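Local coordinates for protein chloride intracellular channel exc-4 (Caenorhabditis elegans, PDB 2YV9) that regulates lumen size in the growing excretory canal and may insert into membranes to form chloride ion channels, at residues F130-R135 and K158-R163; V138-G143 and D152-I157; I123-R128 and C165-N170. All coordinates share one frame; numbering follows the deposited sequence.

In the fold
From the N terminus the chain first builds the thioredoxin-like domain with its four-stranded sheet, then enters the helical domain of this GST-type fold. Helix 117-140 there is followed by a loop and by helix 155-178, which runs back beside it. The three contacts are successive rungs of this antiparallel hairpin. Contact 2 closes the shortest loop, with eight residues between its segments; contact 1 encloses contact 2, and contact 3 encloses both, so none of the loops cross. Centres of contacts 1 and 2, and of contacts 1 and 3, lie about 10 Å apart, against about 20 Å from contact 2 to contact 3. F133 also packs on L153, joining contacts 1 and 2.

Contact 1 (F130-R135 and K158-R163); sequences FKLFLR and KVHYNR
F133 lays one face of its phenyl ring under Y161 CB. That carbon stands 3.7 Å from the ring centroid and only 11° off the normal, the geometry of a CH-pi contact over the ring centre. F133 holds CG anti to the backbone N (chi1 -179°), as does Y161, and the two side chains run side by side in the same direction. Their rings are 5.7 Å apart between centroids with planes inclined by 52°, so the pair is oblique rather than stacked. H160 points at the facing helix instead: its CB comes within 3.5 Å of F133 CA, evidence of close backbone approach. Beyond it, L132 CB lies 3.7 Å from H160 ND1, off-centre on one side of the imidazole, with V159 CG1 more loosely over the opposite face. No hydrogen bond crosses here, and the helix axes pass 8.2 Å apart in an antiparallel arrangement. The pair belongs to the all-helical domain of the GST fold. F133 and L134 pack on L210 of helix 190-210, F130 on I202 and I205 of that helix, and F212 meets Y161 edge-to-face, while L134 also touches L75 of the second subunit.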
ATOM      1  N   PHE A 130     -13.236  16.382   2.355  1.00 20.46           N
ATOM      2  CA  PHE A 130     -13.992  15.665   3.393  1.00 22.27           C
ATOM      3  C   PHE A 130     -13.110  15.518   4.641  1.00 21.79           C
ATOM      4  O   PHE A 130     -13.545  15.819   5.732  1.00 24.47           O
ATOM      5  CB  PHE A 130     -14.426  14.289   2.898  1.00 19.81           C
ATOM      6  CG  PHE A 130     -15.008  13.392   3.970  1.00 20.49           C
ATOM      7  CD1 PHE A 130     -16.214  13.673   4.594  1.00 28.24           C
ATOM      8  CD2 PHE A 130     -14.327  12.244   4.312  1.00 22.21           C
ATOM      9  CE1 PHE A 130     -16.729  12.784   5.562  1.00 25.42           C
ATOM     10  CE2 PHE A 130     -14.845  11.371   5.281  1.00 29.86           C
ATOM     11  CZ  PHE A 130     -16.038  11.651   5.878  1.00 27.13           C
ATOM     12  N   LYS A 131     -11.884  15.028   4.455  1.00 18.90           N
ATOM     13  CA  LYS A 131     -10.984  14.796   5.619  1.00 20.50           C
ATOM     14  C   LYS A 131     -10.719  16.110   6.360  1.00 23.31           C
ATOM     15  O   LYS A 131     -10.697  16.167   7.628  1.00 25.46           O
ATOM     16  CB  LYS A 131      -9.689  14.176   5.121  1.00 27.14           C
ATOM     17  CG  LYS A 131      -9.871  12.680   4.733  1.00 22.48           C
ATOM     18  CD  LYS A 131      -8.526  12.042   4.406  1.00 26.38           C
ATOM     19  CE  LYS A 131      -7.961  12.537   3.081  1.00 33.55           C
ATOM     20  NZ  LYS A 131      -6.631  11.871   2.761  1.00 34.72           N
ATOM     21  N   LEU A 132     -10.470  17.186   5.600  1.00 22.12           N
ATOM     22  CA  LEU A 132     -10.284  18.513   6.238  1.00 23.63           C
ATOM     23  C   LEU A 132     -11.495  18.913   7.080  1.00 24.20           C
ATOM     24  O   LEU A 132     -11.342  19.390   8.232  1.00 22.30           O
ATOM     25  CB  LEU A 132      -9.983  19.606   5.234  1.00 22.39           C
ATOM     26  CG  LEU A 132      -8.631  19.378   4.545  1.00 25.79           C
ATOM     27  CD1 LEU A 132      -8.467  20.299   3.300  1.00 30.03           C
ATOM     28  CD2 LEU A 132      -7.476  19.603   5.517  1.00 28.68           C
ATOM     29  N   PHE A 133     -12.693  18.728   6.552  1.00 22.01           N
ATOM     30  CA  PHE A 133     -13.905  19.135   7.247  1.00 24.78           C
ATOM     31  C   PHE A 133     -14.127  18.242   8.485  1.00 24.01           C
ATOM     32  O   PHE A 133     -14.459  18.711   9.598  1.00 24.47           O
ATOM     33  CB  PHE A 133     -15.138  19.032   6.352  1.00 21.97           C
ATOM     34  CG  PHE A 133     -16.400  19.472   7.026  1.00 24.04           C
ATOM     35  CD1 PHE A 133     -16.459  20.672   7.709  1.00 22.72           C
ATOM     36  CD2 PHE A 133     -17.557  18.673   7.013  1.00 23.47           C
ATOM     37  CE1 PHE A 133     -17.631  21.059   8.357  1.00 23.25           C
ATOM     38  CE2 PHE A 133     -18.698  19.045   7.661  1.00 26.50           C
ATOM     39  CZ  PHE A 133     -18.751  20.227   8.342  1.00 22.83           C
ATOM     40  N   LEU A 134     -13.886  16.947   8.304  1.00 21.30           N
ATOM     41  CA  LEU A 134     -14.010  15.999   9.423  1.00 22.62           C
ATOM     42  C   LEU A 134     -13.121  16.457  10.555  1.00 24.01           C
ATOM     43  O   LEU A 134     -13.565  16.575  11.710  1.00 23.28           O
ATOM     44  CB  LEU A 134     -13.710  14.590   8.963  1.00 23.94           C
ATOM     45  CG  LEU A 134     -13.558  13.529  10.041  1.00 29.96           C
ATOM     46  CD1 LEU A 134     -14.878  13.265  10.765  1.00 29.04           C
ATOM     47  CD2 LEU A 134     -12.962  12.289   9.358  1.00 27.78           C
ATOM     48  N   ARG A 135     -11.856  16.700  10.259  1.00 21.39           N
ATOM     49  CA  ARG A 135     -10.932  17.103  11.310  1.00 22.19           C
ATOM     50  C   ARG A 135     -11.324  18.492  11.884  1.00 24.91           C
ATOM     51  O   ARG A 135     -11.334  18.693  13.118  1.00 23.22           O
ATOM     52  CB  ARG A 135      -9.509  17.129  10.779  1.00 24.15           C
ATOM     53  CG  ARG A 135      -8.472  17.730  11.741  1.00 27.06           C
ATOM     54  CD  ARG A 135      -8.289  16.795  12.945  1.00 30.65           C
ATOM     55  NE  ARG A 135      -7.186  17.161  13.840  1.00 29.15           N
ATOM     56  CZ  ARG A 135      -5.898  16.992  13.549  1.00 30.05           C
ATOM     57  NH1 ARG A 135      -5.517  16.548  12.373  1.00 32.57           N
ATOM     58  NH2 ARG A 135      -4.966  17.339  14.436  1.00 34.50           N
ATOM     59  N   LYS A 158     -16.540  26.150   8.076  1.00 26.54           N
ATOM     60  CA  LYS A 158     -17.574  25.867   7.074  1.00 28.83           C
ATOM     61  C   LYS A 158     -17.035  25.805   5.649  1.00 22.55           C
ATOM     62  O   LYS A 158     -17.575  25.034   4.806  1.00 27.26           O
ATOM     63  CB  LYS A 158     -18.694  26.882   7.140  1.00 26.92           C
ATOM     64  CG  LYS A 158     -19.942  26.376   6.380  1.00 31.70           C
ATOM     65  CD  LYS A 158     -21.151  27.171   6.687  1.00 33.57           C
ATOM     66  CE  LYS A 158     -22.361  26.627   5.970  1.00 28.96           C
ATOM     67  NZ  LYS A 158     -22.255  26.716   4.477  1.00 38.96           N
ATOM     68  N   VAL A 159     -15.946  26.517   5.360  1.00 28.58           N
ATOM     69  CA  VAL A 159     -15.337  26.455   4.023  1.00 31.15           C
ATOM     70  C   VAL A 159     -14.994  25.020   3.568  1.00 23.64           C
ATOM     71  O   VAL A 159     -15.204  24.688   2.416  1.00 26.33           O
ATOM     72  CB  VAL A 159     -14.103  27.408   3.830  1.00 39.98           C
ATOM     73  CG1 VAL A 159     -12.978  27.088   4.780  1.00 30.16           C
ATOM     74  CG2 VAL A 159     -13.595  27.349   2.364  1.00 34.43           C
ATOM     75  N   HIS A 160     -14.581  24.144   4.492  1.00 22.88           N
ATOM     76  CA  HIS A 160     -14.215  22.780   4.073  1.00 25.74           C
ATOM     77  C   HIS A 160     -15.481  22.031   3.642  1.00 22.81           C
ATOM     78  O   HIS A 160     -15.465  21.235   2.689  1.00 29.43           O
ATOM     79  CB  HIS A 160     -13.575  22.037   5.242  1.00 30.41           C
ATOM     80  CG  HIS A 160     -12.429  22.774   5.854  1.00 25.39           C
ATOM     81  ND1 HIS A 160     -11.299  23.105   5.142  1.00 26.39           N
ATOM     82  CD2 HIS A 160     -12.233  23.236   7.119  1.00 30.99           C
ATOM     83  CE1 HIS A 160     -10.445  23.715   5.951  1.00 24.53           C
ATOM     84  NE2 HIS A 160     -10.996  23.823   7.154  1.00 27.33           N
ATOM     85  N   TYR A 161     -16.571  22.321   4.340  1.00 25.07           N
ATOM     86  CA  TYR A 161     -17.863  21.718   4.017  1.00 28.34           C
ATOM     87  C   TYR A 161     -18.321  22.216   2.652  1.00 23.36           C
ATOM     88  O   TYR A 161     -18.843  21.468   1.870  1.00 25.73           O
ATOM     89  CB  TYR A 161     -18.919  22.059   5.062  1.00 27.44           C
ATOM     90  CG  TYR A 161     -20.360  21.801   4.605  1.00 22.58           C
ATOM     91  CD1 TYR A 161     -20.877  20.537   4.574  1.00 23.56           C
ATOM     92  CD2 TYR A 161     -21.146  22.851   4.146  1.00 24.65           C
ATOM     93  CE1 TYR A 161     -22.195  20.289   4.171  1.00 23.67           C
ATOM     94  CE2 TYR A 161     -22.433  22.645   3.749  1.00 22.65           C
ATOM     95  CZ  TYR A 161     -22.965  21.368   3.732  1.00 23.13           C
ATOM     96  OH  TYR A 161     -24.293  21.272   3.266  1.00 27.78           O
ATOM     97  N   ASN A 162     -18.219  23.514   2.455  1.00 24.12           N
ATOM     98  CA  ASN A 162     -18.639  24.085   1.153  1.00 23.86           C
ATOM     99  C   ASN A 162     -17.826  23.494   0.009  1.00 26.54           C
ATOM    100  O   ASN A 162     -18.414  23.186  -1.068  1.00 27.58           O
ATOM    101  CB  ASN A 162     -18.544  25.626   1.157  1.00 27.16           C
ATOM    102  CG  ASN A 162     -19.459  26.264   2.191  1.00 33.48           C
ATOM    103  OD1 ASN A 162     -20.358  25.607   2.709  1.00 32.13           O
ATOM    104  ND2 ASN A 162     -19.223  27.554   2.503  1.00 35.07           N
ATOM    105  N   ARG A 163     -16.514  23.277   0.229  1.00 22.45           N
ATOM    106  CA  ARG A 163     -15.635  22.654  -0.762  1.00 27.85           C
ATOM    107  C   ARG A 163     -15.987  21.222  -1.020  1.00 19.64           C
ATOM    108  O   ARG A 163     -15.925  20.751  -2.162  1.00 28.68           O
ATOM    109  CB  ARG A 163     -14.163  22.790  -0.418  1.00 31.59           C
ATOM    110  CG  ARG A 163     -13.695  24.209  -0.424  1.00 36.23           C
ATOM    111  CD  ARG A 163     -12.205  24.311  -0.761  1.00 36.59           C
ATOM    112  NE  ARG A 163     -11.848  25.697  -1.043  1.00 33.31           N
ATOM    113  CZ  ARG A 163     -10.615  26.127  -1.283  1.00 38.89           C
ATOM    114  NH1 ARG A 163      -9.572  25.290  -1.303  1.00 36.94           N
ATOM    115  NH2 ARG A 163     -10.430  27.407  -1.537  1.00 40.56           N
TER

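Contact 2 (V138-G143 and D152-I157); sequences VEFDKG and DLPAQI
F140 bridges the end of helix 117-140 and the start of helix 155-178, meeting L153, P154 and I157 through apolar contacts alone. With CG anti to the backbone N (chi1 -174°), the side chain is carried across toward the second segment. At its root, CB and CG face the end of the I157 side chain, which crosses F140 at about a right angle; the I157 CD1 methyl is modelled implausibly near the ring, so the exact fit there is doubtful. F140 CD1 faces only this doubtful methyl, whereas CD2, CE1, CE2 and CZ meet L153 or P154. On one flank, F140 CD2 lies 3.7 Å from L153 CD2, and F140 CE2 lies 3.8 Å from the same L153 methyl, the two side chains sliding past one another in opposite directions. On the other flank, F140 CE1 approaches P154 CG at 3.9 Å. The tip, F140 CZ, reaches P154 CD at 3.7 Å, the proline coming from the opposite direction. P154 occupies the N-cap position of helix 155-178, and P154 O receives I157 N at 3.0 Å. The F140 ring thus meets residues at the start of that helix. K144 makes a cation-pi contact with F140 from the connecting loop. Set at the turn of the hairpin, the cluster has I157 against A136 of helix 117-140 and L153 beside S148 of the loop.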
ATOM      1  N   VAL A 138     -14.629  18.225  14.026  1.00 22.19           N
ATOM      2  CA  VAL A 138     -14.363  17.421  15.271  1.00 25.83           C
ATOM      3  C   VAL A 138     -13.619  18.245  16.302  1.00 27.41           C
ATOM      4  O   VAL A 138     -13.916  18.211  17.513  1.00 29.01           O
ATOM      5  CB  VAL A 138     -13.596  16.101  14.965  1.00 27.21           C
ATOM      6  CG1 VAL A 138     -12.933  15.507  16.224  1.00 33.71           C
ATOM      7  CG2 VAL A 138     -14.569  15.103  14.324  1.00 33.31           C
ATOM      8  N   GLU A 139     -12.628  18.990  15.850  1.00 25.96           N
ATOM      9  CA  GLU A 139     -11.852  19.836  16.778  1.00 25.34           C
ATOM     10  C   GLU A 139     -12.699  21.032  17.267  1.00 32.18           C
ATOM     11  O   GLU A 139     -12.596  21.488  18.428  1.00 27.31           O
ATOM     12  CB  GLU A 139     -10.567  20.331  16.121  1.00 26.69           C
ATOM     13  CG  GLU A 139      -9.633  19.221  15.664  1.00 31.94           C
ATOM     14  CD  GLU A 139      -8.787  18.557  16.769  1.00 36.30           C
ATOM     15  OE1 GLU A 139      -8.921  18.894  17.974  1.00 34.07           O
ATOM     16  OE2 GLU A 139      -7.939  17.705  16.396  1.00 31.85           O
ATOM     17  N   PHE A 140     -13.549  21.549  16.398  1.00 26.30           N
ATOM     18  CA  PHE A 140     -14.396  22.676  16.786  1.00 28.76           C
ATOM     19  C   PHE A 140     -15.383  22.260  17.865  1.00 30.37           C
ATOM     20  O   PHE A 140     -15.726  23.050  18.784  1.00 31.37           O
ATOM     21  CB  PHE A 140     -15.174  23.184  15.564  1.00 30.15           C
ATOM     22  CG  PHE A 140     -15.950  24.407  15.836  1.00 24.96           C
ATOM     23  CD1 PHE A 140     -15.291  25.605  16.111  1.00 31.12           C
ATOM     24  CD2 PHE A 140     -17.330  24.385  15.866  1.00 27.64           C
ATOM     25  CE1 PHE A 140     -16.014  26.754  16.379  1.00 34.48           C
ATOM     26  CE2 PHE A 140     -18.046  25.528  16.124  1.00 30.04           C
ATOM     27  CZ  PHE A 140     -17.391  26.708  16.391  1.00 30.32           C
ATOM     28  N   ASP A 141     -15.818  21.008  17.793  1.00 27.43           N
ATOM     29  CA  ASP A 141     -16.880  20.498  18.675  1.00 31.63           C
ATOM     30  C   ASP A 141     -16.312  19.931  19.979  1.00 40.25           C
ATOM     31  O   ASP A 141     -17.062  19.539  20.855  1.00 31.70           O
ATOM     32  CB  ASP A 141     -17.722  19.439  17.973  1.00 28.28           C
ATOM     33  CG  ASP A 141     -18.638  20.028  16.897  1.00 26.39           C
ATOM     34  OD1 ASP A 141     -18.957  21.234  17.012  1.00 31.54           O
ATOM     35  OD2 ASP A 141     -19.086  19.263  15.998  1.00 37.02           O
ATOM     36  N   LYS A 142     -14.993  19.895  20.092  1.00 27.80           N
ATOM     37  CA  LYS A 142     -14.314  19.401  21.307  1.00 35.39           C
ATOM     38  C   LYS A 142     -14.762  20.267  22.493  1.00 30.52           C
ATOM     39  O   LYS A 142     -14.708  21.492  22.435  1.00 34.07           O
ATOM     40  CB  LYS A 142     -12.790  19.458  21.115  1.00 40.52           C
ATOM     41  CG  LYS A 142     -11.961  18.633  22.070  1.00 60.92           C
ATOM     42  CD  LYS A 142     -10.479  18.664  21.662  1.00 54.36           C
ATOM     43  CE  LYS A 142      -9.556  18.152  22.783  1.00 69.83           C
ATOM     44  NZ  LYS A 142      -9.186  16.712  22.690  1.00 56.72           N
ATOM     45  N   GLY A 143     -15.233  19.628  23.565  1.00 44.28           N
ATOM     46  CA  GLY A 143     -15.673  20.363  24.760  1.00 48.92           C
ATOM     47  C   GLY A 143     -17.088  20.898  24.700  1.00 48.81           C
ATOM     48  O   GLY A 143     -17.462  21.795  25.451  1.00 59.74           O
ATOM     49  N   ASP A 152     -24.437  26.737  11.537  1.00 31.66           N
ATOM     50  CA  ASP A 152     -23.876  27.678  12.532  1.00 36.23           C
ATOM     51  C   ASP A 152     -22.355  27.785  12.557  1.00 40.14           C
ATOM     52  O   ASP A 152     -21.802  28.440  13.444  1.00 38.53           O
ATOM     53  CB  ASP A 152     -24.350  27.317  13.942  1.00 31.20           C
ATOM     54  CG  ASP A 152     -25.852  27.286  14.056  1.00 34.24           C
ATOM     55  OD1 ASP A 152     -26.492  28.074  13.334  1.00 36.48           O
ATOM     56  OD2 ASP A 152     -26.381  26.481  14.865  1.00 34.45           O
ATOM     57  N   LEU A 153     -21.657  27.165  11.613  1.00 33.55           N
ATOM     58  CA  LEU A 153     -20.208  27.102  11.707  1.00 30.75           C
ATOM     59  C   LEU A 153     -19.575  28.388  11.242  1.00 30.47           C
ATOM     60  O   LEU A 153     -20.057  28.977  10.278  1.00 32.64           O
ATOM     61  CB  LEU A 153     -19.653  25.966  10.843  1.00 25.34           C
ATOM     62  CG  LEU A 153     -19.958  24.566  11.356  1.00 28.41           C
ATOM     63  CD1 LEU A 153     -19.570  23.540  10.318  1.00 26.62           C
ATOM     64  CD2 LEU A 153     -19.204  24.335  12.709  1.00 27.50           C
ATOM     65  N   PRO A 154     -18.468  28.802  11.892  1.00 41.19           N
ATOM     66  CA  PRO A 154     -17.758  30.002  11.447  1.00 35.06           C
ATOM     67  C   PRO A 154     -17.053  29.751  10.114  1.00 34.58           C
ATOM     68  O   PRO A 154     -16.774  28.596   9.773  1.00 31.71           O
ATOM     69  CB  PRO A 154     -16.738  30.234  12.569  1.00 42.80           C
ATOM     70  CG  PRO A 154     -16.456  28.859  13.081  1.00 33.76           C
ATOM     71  CD  PRO A 154     -17.776  28.146  13.022  1.00 33.43           C
ATOM     72  N   ALA A 155     -16.730  30.806   9.360  1.00 30.86           N
ATOM     73  CA  ALA A 155     -16.268  30.610   7.994  1.00 37.26           C
ATOM     74  C   ALA A 155     -15.064  29.682   7.813  1.00 27.55           C
ATOM     75  O   ALA A 155     -14.999  28.946   6.830  1.00 32.85           O
ATOM     76  CB  ALA A 155     -15.988  31.953   7.330  1.00 38.18           C
ATOM     77  N   GLN A 156     -14.101  29.705   8.747  1.00 28.25           N
ATOM     78  CA  GLN A 156     -12.873  28.920   8.564  1.00 30.20           C
ATOM     79  C   GLN A 156     -13.068  27.404   8.769  1.00 24.71           C
ATOM     80  O   GLN A 156     -12.209  26.622   8.327  1.00 31.94           O
ATOM     81  CB  GLN A 156     -11.730  29.420   9.457  1.00 39.90           C
ATOM     82  CG  GLN A 156     -11.783  28.953  10.925  1.00 37.11           C
ATOM     83  CD  GLN A 156     -12.866  29.620  11.745  1.00 29.35           C
ATOM     84  OE1 GLN A 156     -13.656  30.402  11.236  1.00 40.27           O
ATOM     85  NE2 GLN A 156     -12.919  29.302  13.048  1.00 40.25           N
ATOM     86  N   ILE A 157     -14.204  27.021   9.347  1.00 33.66           N
ATOM     87  CA  ILE A 157     -14.589  25.620   9.421  1.00 25.62           C
ATOM     88  C   ILE A 157     -15.561  25.269   8.282  1.00 21.14           C
ATOM     89  O   ILE A 157     -15.417  24.238   7.630  1.00 29.99           O
ATOM     90  CB  ILE A 157     -15.179  25.293  10.767  1.00 36.10           C
ATOM     91  CG1 ILE A 157     -14.144  25.653  11.843  1.00 40.30           C
ATOM     92  CG2 ILE A 157     -15.536  23.787  10.894  1.00 25.68           C
ATOM     93  CD1 ILE A 157     -14.682  25.625  13.066  1.00 29.14           C
TER

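Contact 3 (I123-R128 and C165-N170); sequences IENLYR and CEQLSN
R128 NH1 donates to E124 OE1 at 3.0 Å, a salt bridge one turn apart on helix 117-140 and beside the point where N125 meets Q167 of the partner helix. As modelled, E124 OE1 uses its syn lone pair and lies near the guanidinium plane (14° out), though crowding between the two side chains leaves the fine geometry doubtful. These helices form an antiparallel hairpin in the helical domain of the GST fold: their axes approach to 8.9 Å, with 152° between their N-to-C directions. R128 NH2 forms a second salt bridge, to E88 of the second subunit in the crystal assembly.

Across the hairpin the central pair is N125 and Q167, whose side chains cross at about a right angle while their amide groups stack with planes 19° apart. N125 CG lies 3.5 Å from Q167 CD, and N125 CB is likewise 3.5 Å from Q167 OE1. Q167 CB lies 3.9 Å from L126 CA because the helices come close there (L126 CA to Q167 CA 5.3 Å), and the bend at chi2 turns the Q167 amide onto that of N125. Behind the amides the contact becomes apolar. L126 also packs on L195 and I202, and L168 on L199, so helix 190-210 backs both leucines. Between them, L126 CD1 touches L168 CG and the L168 CD2 methyl, each at 3.8 Å.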
ATOM      1  N   ILE A 123     -11.841  12.476  -7.531  1.00 23.27           N
ATOM      2  CA  ILE A 123     -11.873  11.571  -6.363  1.00 23.57           C
ATOM      3  C   ILE A 123     -10.984  12.104  -5.252  1.00 26.11           C
ATOM      4  O   ILE A 123     -11.372  12.143  -4.062  1.00 25.48           O
ATOM      5  CB  ILE A 123     -11.462  10.138  -6.747  1.00 22.63           C
ATOM      6  CG1 ILE A 123     -12.507   9.544  -7.723  1.00 26.96           C
ATOM      7  CG2 ILE A 123     -11.258   9.206  -5.510  1.00 27.47           C
ATOM      8  CD1 ILE A 123     -12.103   8.206  -8.440  1.00 25.36           C
ATOM      9  N   GLU A 124      -9.752  12.436  -5.590  1.00 25.03           N
ATOM     10  CA  GLU A 124      -8.776  12.916  -4.590  1.00 24.98           C
ATOM     11  C   GLU A 124      -9.287  14.220  -3.967  1.00 28.59           C
ATOM     12  O   GLU A 124      -9.233  14.414  -2.741  1.00 27.01           O
ATOM     13  CB  GLU A 124      -7.449  13.224  -5.253  1.00 26.68           C
ATOM     14  CG  GLU A 124      -6.375  13.751  -4.308  1.00 28.40           C
ATOM     15  CD  GLU A 124      -6.556  15.224  -3.922  1.00 27.50           C
ATOM     16  OE1 GLU A 124      -7.045  16.033  -4.728  1.00 31.53           O
ATOM     17  OE2 GLU A 124      -6.174  15.598  -2.791  1.00 30.63           O
ATOM     18  N   ASN A 125      -9.801  15.121  -4.802  1.00 27.77           N
ATOM     19  CA  ASN A 125     -10.150  16.439  -4.305  1.00 26.86           C
ATOM     20  C   ASN A 125     -11.360  16.325  -3.357  1.00 25.91           C
ATOM     21  O   ASN A 125     -11.444  17.003  -2.310  1.00 23.62           O
ATOM     22  CB  ASN A 125     -10.450  17.402  -5.454  1.00 29.26           C
ATOM     23  CG  ASN A 125     -10.264  18.875  -5.064  1.00 38.69           C
ATOM     24  OD1 ASN A 125     -10.295  19.246  -3.908  1.00 44.83           O
ATOM     25  ND2 ASN A 125     -10.059  19.714  -6.072  1.00 41.54           N
ATOM     26  N   LEU A 126     -12.304  15.450  -3.725  1.00 22.08           N
ATOM     27  CA  LEU A 126     -13.482  15.240  -2.863  1.00 20.84           C
ATOM     28  C   LEU A 126     -13.025  14.735  -1.484  1.00 26.24           C
ATOM     29  O   LEU A 126     -13.409  15.288  -0.420  1.00 25.18           O
ATOM     30  CB  LEU A 126     -14.398  14.213  -3.503  1.00 26.82           C
ATOM     31  CG  LEU A 126     -15.525  13.720  -2.604  1.00 23.86           C
ATOM     32  CD1 LEU A 126     -16.487  14.863  -2.237  1.00 24.95           C
ATOM     33  CD2 LEU A 126     -16.207  12.454  -3.279  1.00 21.26           C
ATOM     34  N   TYR A 127     -12.248  13.656  -1.487  1.00 19.78           N
ATOM     35  CA  TYR A 127     -11.944  13.007  -0.177  1.00 22.02           C
ATOM     36  C   TYR A 127     -11.009  13.855   0.661  1.00 26.47           C
ATOM     37  O   TYR A 127     -11.120  13.882   1.880  1.00 25.42           O
ATOM     38  CB  TYR A 127     -11.409  11.596  -0.351  1.00 22.90           C
ATOM     39  CG  TYR A 127     -11.502  10.762   0.872  1.00 24.14           C
ATOM     40  CD1 TYR A 127     -12.709  10.431   1.421  1.00 28.76           C
ATOM     41  CD2 TYR A 127     -10.363  10.261   1.423  1.00 27.09           C
ATOM     42  CE1 TYR A 127     -12.762   9.653   2.579  1.00 25.80           C
ATOM     43  CE2 TYR A 127     -10.382   9.490   2.557  1.00 30.52           C
ATOM     44  CZ  TYR A 127     -11.567   9.184   3.122  1.00 24.00           C
ATOM     45  OH  TYR A 127     -11.474   8.408   4.272  1.00 27.88           O
ATOM     46  N   ARG A 128     -10.110  14.574   0.000  1.00 27.44           N
ATOM     47  CA  ARG A 128      -9.226  15.541   0.697  1.00 26.81           C
ATOM     48  C   ARG A 128     -10.060  16.606   1.437  1.00 22.20           C
ATOM     49  O   ARG A 128      -9.829  16.923   2.634  1.00 24.41           O
ATOM     50  CB  ARG A 128      -8.342  16.175  -0.325  1.00 26.90           C
ATOM     51  CG  ARG A 128      -7.546  17.412   0.081  1.00 31.86           C
ATOM     52  CD  ARG A 128      -6.780  17.796  -1.173  1.00 46.54           C
ATOM     53  NE  ARG A 128      -6.918  19.179  -1.517  1.00 52.54           N
ATOM     54  CZ  ARG A 128      -6.873  19.669  -2.752  1.00 27.99           C
ATOM     55  NH1 ARG A 128      -6.693  18.914  -3.861  1.00 36.82           N
ATOM     56  NH2 ARG A 128      -6.987  20.994  -2.882  1.00 35.81           N
ATOM     57  N   CYS A 165     -19.116  20.132  -0.802  1.00 25.48           N
ATOM     58  CA  CYS A 165     -20.313  20.249  -1.618  1.00 20.85           C
ATOM     59  C   CYS A 165     -19.979  20.642  -3.074  1.00 20.87           C
ATOM     60  O   CYS A 165     -20.545  20.102  -4.022  1.00 26.61           O
ATOM     61  CB  CYS A 165     -21.244  21.259  -1.017  1.00 24.72           C
ATOM     62  SG  CYS A 165     -21.991  20.631   0.507  1.00 27.42           S
ATOM     63  N   GLU A 166     -18.991  21.539  -3.215  1.00 25.96           N
ATOM     64  CA  GLU A 166     -18.490  21.912  -4.573  1.00 22.56           C
ATOM     65  C   GLU A 166     -18.007  20.696  -5.353  1.00 26.80           C
ATOM     66  O   GLU A 166     -18.297  20.543  -6.541  1.00 29.67           O
ATOM     67  CB  GLU A 166     -17.344  22.912  -4.418  1.00 27.51           C
ATOM     68  CG  GLU A 166     -16.948  23.543  -5.736  1.00 45.90           C
ATOM     69  CD  GLU A 166     -15.780  24.510  -5.631  1.00 51.99           C
ATOM     70  OE1 GLU A 166     -15.339  24.848  -4.503  1.00 54.45           O
ATOM     71  OE2 GLU A 166     -15.294  24.912  -6.714  1.00 50.01           O
ATOM     72  N   GLN A 167     -17.225  19.831  -4.720  1.00 27.26           N
ATOM     73  CA  GLN A 167     -16.663  18.634  -5.426  1.00 29.15           C
ATOM     74  C   GLN A 167     -17.746  17.593  -5.753  1.00 27.06           C
ATOM     75  O   GLN A 167     -17.800  16.974  -6.853  1.00 26.29           O
ATOM     76  CB  GLN A 167     -15.541  18.009  -4.622  1.00 30.24           C
ATOM     77  CG  GLN A 167     -14.397  18.943  -4.359  1.00 29.30           C
ATOM     78  CD  GLN A 167     -13.715  19.369  -5.680  1.00 38.64           C
ATOM     79  OE1 GLN A 167     -13.522  18.559  -6.611  1.00 33.54           O
ATOM     80  NE2 GLN A 167     -13.395  20.651  -5.776  1.00 39.06           N
ATOM     81  N   LEU A 168     -18.649  17.403  -4.801  1.00 22.53           N
ATOM     82  CA  LEU A 168     -19.838  16.573  -5.029  1.00 24.04           C
ATOM     83  C   LEU A 168     -20.633  17.122  -6.216  1.00 25.58           C
ATOM     84  O   LEU A 168     -21.133  16.359  -7.064  1.00 27.68           O
ATOM     85  CB  LEU A 168     -20.725  16.544  -3.773  1.00 21.60           C
ATOM     86  CG  LEU A 168     -20.161  15.704  -2.642  1.00 25.12           C
ATOM     87  CD1 LEU A 168     -20.967  15.983  -1.321  1.00 22.98           C
ATOM     88  CD2 LEU A 168     -20.124  14.212  -2.948  1.00 28.44           C
ATOM     89  N   SER A 169     -20.734  18.448  -6.268  1.00 21.80           N
ATOM     90  CA  SER A 169     -21.407  19.123  -7.379  1.00 24.13           C
ATOM     91  C   SER A 169     -20.663  18.874  -8.690  1.00 26.42           C
ATOM     92  O   SER A 169     -21.296  18.583  -9.696  1.00 25.57           O
ATOM     93  CB  SER A 169     -21.549  20.611  -7.163  1.00 28.86           C
ATOM     94  OG  SER A 169     -22.357  21.126  -8.220  1.00 27.19           O
ATOM     95  N   ASN A 170     -19.333  18.945  -8.649  1.00 26.08           N
ATOM     96  CA  ASN A 170     -18.492  18.686  -9.845  1.00 26.23           C
ATOM     97  C   ASN A 170     -18.686  17.263 -10.395  1.00 31.43           C
ATOM     98  O   ASN A 170     -18.868  17.044 -11.595  1.00 31.12           O
ATOM     99  CB  ASN A 170     -17.031  18.959  -9.543  1.00 32.39           C
ATOM    100  CG  ASN A 170     -16.729  20.450  -9.309  1.00 28.62           C
ATOM    101  OD1 ASN A 170     -17.513  21.323  -9.659  1.00 36.66           O
ATOM    102  ND2 ASN A 170     -15.569  20.724  -8.702  1.00 36.81           N
TER